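Long-range contact in beta-galactosidase/beta-glucuronidase (Faecalibacterium prausnitzii L2-6, PDB 6MVF), which binds flavin mononucleotide and acts as a beta-glucuronidase of glycoside hydrolase family 2, hydrolysing beta-glucuronides: residues H454-P468 / C502-Y516. Sequence-based numbering, arbitrary orientation.
Sequences HYFGWYGGKIEQNGP and CKDYSEEYQALYHEY
Trp458, Ile463 and the helix tyrosines Tyr509, Tyr513 and Tyr516 carry a mainly aromatic and apolar contact within the family 2 TIM-barrel domain, where the loop after strand 450-453 and the start of helix 466-476 pack on helix 507-522 and the turn before it. Trp458 drives the edge of its six-membered ring into the face of Tyr505: Trp458 CH2 sits 3.7 Å from Tyr505 CE2, with planes at 90°, a T-shaped pair. Lys503 lies over one Trp458 face, its NZ 4.1 Å from the six-ring centroid, a cation-pi geometry. Tyr509 OH donates to Gly457 O (2.7 Å), in the carbonyl plane and on a lone pair. Ile463 meets Tyr509 CZ through CD1 (3.7 Å), Tyr513 CD2 through CG1 (3.9 Å) and Tyr516 CG through CG2 (3.5 Å). With Tyr516 CG anti to the backbone N (chi1 176°), Ile463 O lies over one ring face and Gly467 N at the edge, in plane, donating to Tyr516 OH at 3.0 Å. A leucine here would probably leave Gly467 N without this acceptor and uncover part of Ile463. Beyond the contact, Tyr505 OH is hydrogen-bonded to Glu545, while on other parts of helix 507-522 Leu512 touches strand 596-602 and His514 touches helix 566-575.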
loop_
_atom_site.group_PDB
_atom_site.type_symbol
_atom_site.label_atom_id
_atom_site.label_comp_id
_atom_site.label_asym_id
_atom_site.label_seq_id
_atom_site.Cartn_x
_atom_site.Cartn_y
_atom_site.Cartn_z
ATOM N N HIS A 454 35.383 21.195 20.556
ATOM C CA HIS A 454 36.270 20.847 21.655
ATOM C C HIS A 454 36.252 19.354 21.943
ATOM O O HIS A 454 35.199 18.705 21.891
ATOM C CB HIS A 454 35.899 21.608 22.915
ATOM C CG HIS A 454 36.393 23.016 22.917
ATOM N ND1 HIS A 454 37.709 23.337 22.658
ATOM C CD2 HIS A 454 35.749 24.188 23.121
ATOM C CE1 HIS A 454 37.853 24.651 22.702
ATOM N NE2 HIS A 454 36.679 25.189 22.985
ATOM N N TYR A 455 37.429 18.818 22.276
ATOM C CA TYR A 455 37.559 17.411 22.628
ATOM C C TYR A 455 38.419 17.249 23.876
ATOM O O TYR A 455 39.226 16.319 23.984
ATOM C CB TYR A 455 38.123 16.600 21.462
ATOM C CG TYR A 455 37.250 16.555 20.217
ATOM C CD1 TYR A 455 36.296 15.546 20.047
ATOM C CD2 TYR A 455 37.396 17.499 19.200
ATOM C CE1 TYR A 455 35.500 15.481 18.912
ATOM C CE2 TYR A 455 36.600 17.444 18.055
ATOM C CZ TYR A 455 35.650 16.428 17.923
ATOM O OH TYR A 455 34.868 16.348 16.799
ATOM N N PHE A 456 38.248 18.145 24.848
ATOM C CA PHE A 456 38.900 17.964 26.136
ATOM C C PHE A 456 38.410 16.675 26.776
ATOM O O PHE A 456 37.218 16.525 27.064
ATOM C CB PHE A 456 38.636 19.155 27.053
ATOM C CG PHE A 456 38.977 20.474 26.431
ATOM C CD1 PHE A 456 40.278 20.752 26.049
ATOM C CD2 PHE A 456 37.995 21.436 26.241
ATOM C CE1 PHE A 456 40.595 21.951 25.473
ATOM C CE2 PHE A 456 38.299 22.631 25.677
ATOM C CZ PHE A 456 39.606 22.895 25.286
ATOM N N GLY A 457 39.337 15.749 27.000
ATOM C CA GLY A 457 39.018 14.417 27.463
ATOM C C GLY A 457 39.168 13.332 26.411
ATOM O O GLY A 457 38.986 12.155 26.742
ATOM N N TRP A 458 39.472 13.679 25.155
ATOM C CA TRP A 458 39.699 12.655 24.138
ATOM C C TRP A 458 40.971 12.926 23.326
ATOM O O TRP A 458 41.840 12.053 23.264
ATOM C CB TRP A 458 38.490 12.497 23.187
ATOM C CG TRP A 458 38.868 11.533 22.133
ATOM C CD1 TRP A 458 39.181 11.811 20.830
ATOM C CD2 TRP A 458 39.125 10.134 22.318
ATOM N NE1 TRP A 458 39.579 10.659 20.182
ATOM C CE2 TRP A 458 39.550 9.617 21.075
ATOM C CE3 TRP A 458 39.015 9.262 23.411
ATOM C CZ2 TRP A 458 39.879 8.267 20.901
ATOM C CZ3 TRP A 458 39.317 7.928 23.228
ATOM C CH2 TRP A 458 39.747 7.442 21.988
ATOM N N TYR A 459 41.107 14.099 22.678
ATOM C CA TYR A 459 42.367 14.429 22.005
ATOM C C TYR A 459 43.404 15.044 22.936
ATOM O O TYR A 459 44.567 15.177 22.545
ATOM C CB TYR A 459 42.151 15.386 20.833
ATOM C CG TYR A 459 41.446 14.776 19.637
ATOM C CD1 TYR A 459 41.846 13.547 19.103
ATOM C CD2 TYR A 459 40.362 15.429 19.042
ATOM C CE1 TYR A 459 41.184 12.986 17.997
ATOM C CE2 TYR A 459 39.694 14.882 17.947
ATOM C CZ TYR A 459 40.107 13.662 17.428
ATOM O OH TYR A 459 39.434 13.137 16.338
ATOM N N GLY A 460 43.021 15.419 24.145
ATOM C CA GLY A 460 43.944 16.004 25.089
ATOM C C GLY A 460 43.148 16.479 26.275
ATOM O O GLY A 460 41.923 16.588 26.189
ATOM N N GLY A 461 43.810 16.744 27.384
ATOM C CA GLY A 461 43.103 17.256 28.538
ATOM C C GLY A 461 42.224 16.234 29.249
ATOM O O GLY A 461 42.154 15.049 28.911
ATOM N N LYS A 462 41.543 16.734 30.272
ATOM C CA LYS A 462 40.613 15.950 31.062
ATOM C C LYS A 462 39.177 16.379 30.763
ATOM O O LYS A 462 38.905 17.539 30.411
ATOM C CB LYS A 462 40.914 16.091 32.563
ATOM C CG LYS A 462 42.296 15.584 32.978
ATOM C CD LYS A 462 42.623 15.775 34.492
ATOM C CE LYS A 462 42.919 17.239 34.896
ATOM N NZ LYS A 462 41.688 18.027 35.256
ATOM N N ILE A 463 38.267 15.406 30.904
ATOM C CA ILE A 463 36.824 15.635 30.794
ATOM C C ILE A 463 36.385 16.824 31.649
ATOM O O ILE A 463 35.614 17.686 31.207
ATOM C CB ILE A 463 36.073 14.347 31.195
ATOM C CG1 ILE A 463 36.185 13.287 30.091
ATOM C CG2 ILE A 463 34.625 14.638 31.594
ATOM C CD1 ILE A 463 35.766 11.936 30.539
ATOM N N GLU A 464 36.877 16.888 32.882
ATOM C CA GLU A 464 36.527 17.932 33.837
ATOM C C GLU A 464 36.992 19.323 33.404
ATOM O O GLU A 464 36.708 20.295 34.108
ATOM C CB GLU A 464 37.121 17.599 35.209
ATOM C CG GLU A 464 36.518 16.362 35.893
ATOM C CD GLU A 464 36.861 15.025 35.208
ATOM O OE1 GLU A 464 37.899 14.934 34.486
ATOM O OE2 GLU A 464 36.067 14.064 35.398
ATOM N N GLN A 465 37.690 19.445 32.263
ATOM C CA GLN A 465 38.102 20.761 31.774
ATOM C C GLN A 465 37.028 21.471 30.953
ATOM O O GLN A 465 37.146 22.682 30.719
ATOM C CB GLN A 465 39.375 20.649 30.932
ATOM C CG GLN A 465 40.614 20.253 31.723
ATOM C CD GLN A 465 41.869 20.278 30.881
ATOM O OE1 GLN A 465 41.890 19.794 29.754
ATOM N NE2 GLN A 465 42.914 20.877 31.413
ATOM N N ASN A 466 35.986 20.761 30.524
ATOM C CA ASN A 466 35.025 21.334 29.583
ATOM C C ASN A 466 34.210 22.460 30.214
ATOM O O ASN A 466 34.092 23.553 29.641
ATOM C CB ASN A 466 34.104 20.227 29.059
ATOM C CG ASN A 466 34.797 19.343 28.057
ATOM O OD1 ASN A 466 34.987 19.741 26.903
ATOM N ND2 ASN A 466 35.219 18.151 28.493
ATOM N N GLY A 467 33.620 22.199 31.379
ATOM C CA GLY A 467 32.811 23.158 32.084
ATOM C C GLY A 467 33.506 24.484 32.296
ATOM O O GLY A 467 33.012 25.533 31.875
ATOM N N PRO A 468 34.669 24.470 32.955
ATOM C CA PRO A 468 35.381 25.738 33.173
ATOM C C PRO A 468 35.760 26.455 31.888
ATOM O O PRO A 468 35.724 27.692 31.865
ATOM C CB PRO A 468 36.614 25.311 33.979
ATOM C CG PRO A 468 36.219 24.035 34.630
ATOM C CD PRO A 468 35.339 23.345 33.633
ATOM N N CYS A 502 41.027 7.346 29.068
ATOM C CA CYS A 502 41.226 7.872 27.726
ATOM C C CYS A 502 42.161 6.980 26.912
ATOM O O CYS A 502 43.142 6.430 27.422
ATOM C CB CYS A 502 41.776 9.293 27.809
ATOM S SG CYS A 502 41.851 10.137 26.240
ATOM N N LYS A 503 41.823 6.817 25.638
ATOM C CA LYS A 503 42.539 6.004 24.664
ATOM C C LYS A 503 42.490 4.501 24.939
ATOM O O LYS A 503 43.180 3.750 24.242
ATOM C CB LYS A 503 43.994 6.455 24.512
ATOM C CG LYS A 503 44.114 7.817 23.845
ATOM C CD LYS A 503 43.481 7.791 22.474
ATOM C CE LYS A 503 43.806 9.050 21.706
ATOM N NZ LYS A 503 43.258 10.204 22.430
ATOM N N ASP A 504 41.670 4.020 25.887
ATOM C CA ASP A 504 41.338 2.597 25.824
ATOM C C ASP A 504 40.189 2.279 24.850
ATOM O O ASP A 504 39.932 1.094 24.598
ATOM C CB ASP A 504 41.047 2.026 27.229
ATOM C CG ASP A 504 39.698 2.471 27.828
ATOM O OD1 ASP A 504 38.796 3.000 27.126
ATOM O OD2 ASP A 504 39.543 2.275 29.058
ATOM N N TYR A 505 39.506 3.295 24.293
ATOM C CA TYR A 505 38.494 3.141 23.247
ATOM C C TYR A 505 37.237 2.411 23.724
ATOM O O TYR A 505 36.417 1.965 22.897
ATOM C CB TYR A 505 39.077 2.433 22.014
ATOM C CG TYR A 505 39.962 3.342 21.223
ATOM C CD1 TYR A 505 41.283 3.574 21.620
ATOM C CD2 TYR A 505 39.471 4.017 20.106
ATOM C CE1 TYR A 505 42.101 4.439 20.912
ATOM C CE2 TYR A 505 40.273 4.892 19.392
ATOM C CZ TYR A 505 41.593 5.096 19.796
ATOM O OH TYR A 505 42.395 5.955 19.083
ATOM N N SER A 506 37.063 2.286 25.038
ATOM C CA SER A 506 36.003 1.453 25.587
ATOM C C SER A 506 34.677 2.189 25.576
ATOM O O SER A 506 34.621 3.413 25.743
ATOM C CB SER A 506 36.310 1.030 27.023
ATOM O OG SER A 506 36.079 2.116 27.908
ATOM N N GLU A 507 33.606 1.409 25.398
ATOM C CA GLU A 507 32.246 1.931 25.469
ATOM C C GLU A 507 32.003 2.633 26.797
ATOM O O GLU A 507 31.261 3.614 26.864
ATOM C CB GLU A 507 31.244 0.782 25.267
ATOM C CG GLU A 507 29.804 1.221 25.097
ATOM C CD GLU A 507 28.803 0.086 24.790
ATOM O OE1 GLU A 507 27.638 0.441 24.492
ATOM O OE2 GLU A 507 29.157 -1.130 24.844
ATOM N N GLU A 508 32.627 2.146 27.868
ATOM C CA GLU A 508 32.428 2.748 29.174
ATOM C C GLU A 508 33.017 4.152 29.229
ATOM O O GLU A 508 32.445 5.043 29.857
ATOM C CB GLU A 508 33.049 1.857 30.260
ATOM C CG GLU A 508 32.282 0.565 30.573
ATOM C CD GLU A 508 32.358 -0.488 29.449
ATOM O OE1 GLU A 508 33.387 -0.511 28.735
ATOM O OE2 GLU A 508 31.388 -1.285 29.272
ATOM N N TYR A 509 34.157 4.379 28.578
ATOM C CA TYR A 509 34.774 5.693 28.716
ATOM C C TYR A 509 34.012 6.732 27.918
ATOM O O TYR A 509 33.888 7.884 28.345
ATOM C CB TYR A 509 36.251 5.673 28.293
ATOM C CG TYR A 509 36.900 7.025 28.486
ATOM C CD1 TYR A 509 37.342 7.438 29.743
ATOM C CD2 TYR A 509 37.016 7.914 27.426
ATOM C CE1 TYR A 509 37.900 8.698 29.925
ATOM C CE2 TYR A 509 37.563 9.171 27.596
ATOM C CZ TYR A 509 38.008 9.561 28.843
ATOM O OH TYR A 509 38.568 10.813 28.989
ATOM N N GLN A 510 33.494 6.338 26.761
ATOM C CA GLN A 510 32.677 7.256 25.990
ATOM C C GLN A 510 31.406 7.620 26.737
ATOM O O GLN A 510 30.937 8.758 26.634
ATOM C CB GLN A 510 32.362 6.646 24.640
ATOM C CG GLN A 510 31.750 7.605 23.645
ATOM C CD GLN A 510 30.926 6.863 22.574
ATOM O OE1 GLN A 510 30.291 5.853 22.868
ATOM N NE2 GLN A 510 30.958 7.352 21.332
ATOM N N ALA A 511 30.857 6.688 27.523
ATOM C CA ALA A 511 29.664 6.990 28.317
ATOM C C ALA A 511 29.978 7.962 29.448
ATOM O O ALA A 511 29.168 8.847 29.742
ATOM C CB ALA A 511 29.036 5.707 28.870
ATOM N N LEU A 512 31.149 7.819 30.087
ATOM C CA LEU A 512 31.569 8.761 31.125
ATOM C C LEU A 512 31.755 10.160 30.556
ATOM O O LEU A 512 31.379 11.148 31.188
ATOM C CB LEU A 512 32.874 8.293 31.783
ATOM C CG LEU A 512 32.840 7.104 32.739
ATOM C CD1 LEU A 512 34.261 6.697 33.116
ATOM C CD2 LEU A 512 32.027 7.419 33.986
ATOM N N TYR A 513 32.371 10.259 29.381
ATOM C CA TYR A 513 32.541 11.548 28.726
ATOM C C TYR A 513 31.191 12.237 28.510
ATOM O O TYR A 513 31.024 13.423 28.831
ATOM C CB TYR A 513 33.287 11.338 27.399
ATOM C CG TYR A 513 33.381 12.569 26.537
ATOM C CD1 TYR A 513 32.346 12.912 25.681
ATOM C CD2 TYR A 513 34.501 13.403 26.592
ATOM C CE1 TYR A 513 32.416 14.050 24.903
ATOM C CE2 TYR A 513 34.590 14.543 25.814
ATOM C CZ TYR A 513 33.541 14.860 24.969
ATOM O OH TYR A 513 33.603 15.972 24.179
ATOM N N HIS A 514 30.202 11.495 27.985
ATOM C CA HIS A 514 28.909 12.099 27.676
ATOM C C HIS A 514 28.015 12.240 28.900
ATOM O O HIS A 514 27.156 13.127 28.925
ATOM C CB HIS A 514 28.209 11.305 26.586
ATOM C CG HIS A 514 28.785 11.531 25.227
ATOM N ND1 HIS A 514 28.792 12.770 24.621
ATOM C CD2 HIS A 514 29.390 10.686 24.362
ATOM C CE1 HIS A 514 29.357 12.673 23.431
ATOM N NE2 HIS A 514 29.731 11.418 23.250
ATOM N N GLU A 515 28.198 11.402 29.923
ATOM C CA GLU A 515 27.565 11.674 31.213
ATOM C C GLU A 515 27.900 13.082 31.694
ATOM O O GLU A 515 27.014 13.835 32.124
ATOM C CB GLU A 515 27.991 10.633 32.252
ATOM C CG GLU A 515 27.263 9.294 32.119
ATOM C CD GLU A 515 27.882 8.174 32.965
ATOM O OE1 GLU A 515 28.572 8.449 33.978
ATOM O OE2 GLU A 515 27.672 6.999 32.606
ATOM N N TYR A 516 29.180 13.467 31.609
ATOM C CA TYR A 516 29.574 14.797 32.063
ATOM C C TYR A 516 29.001 15.882 31.153
ATOM O O TYR A 516 28.466 16.883 31.636
ATOM C CB TYR A 516 31.102 14.897 32.158
ATOM C CG TYR A 516 31.635 16.275 32.529
ATOM C CD1 TYR A 516 31.701 17.296 31.581
ATOM C CD2 TYR A 516 32.087 16.552 33.822
ATOM C CE1 TYR A 516 32.185 18.557 31.902
ATOM C CE2 TYR A 516 32.595 17.809 34.156
ATOM C CZ TYR A 516 32.631 18.810 33.183
ATOM O OH TYR A 516 33.108 20.067 33.473
HETATM O O HOH W 1 35.210 18.135 24.931
HETATM O O HOH W 2 39.317 12.787 31.727
HETATM O O HOH W 3 33.964 20.408 35.756
#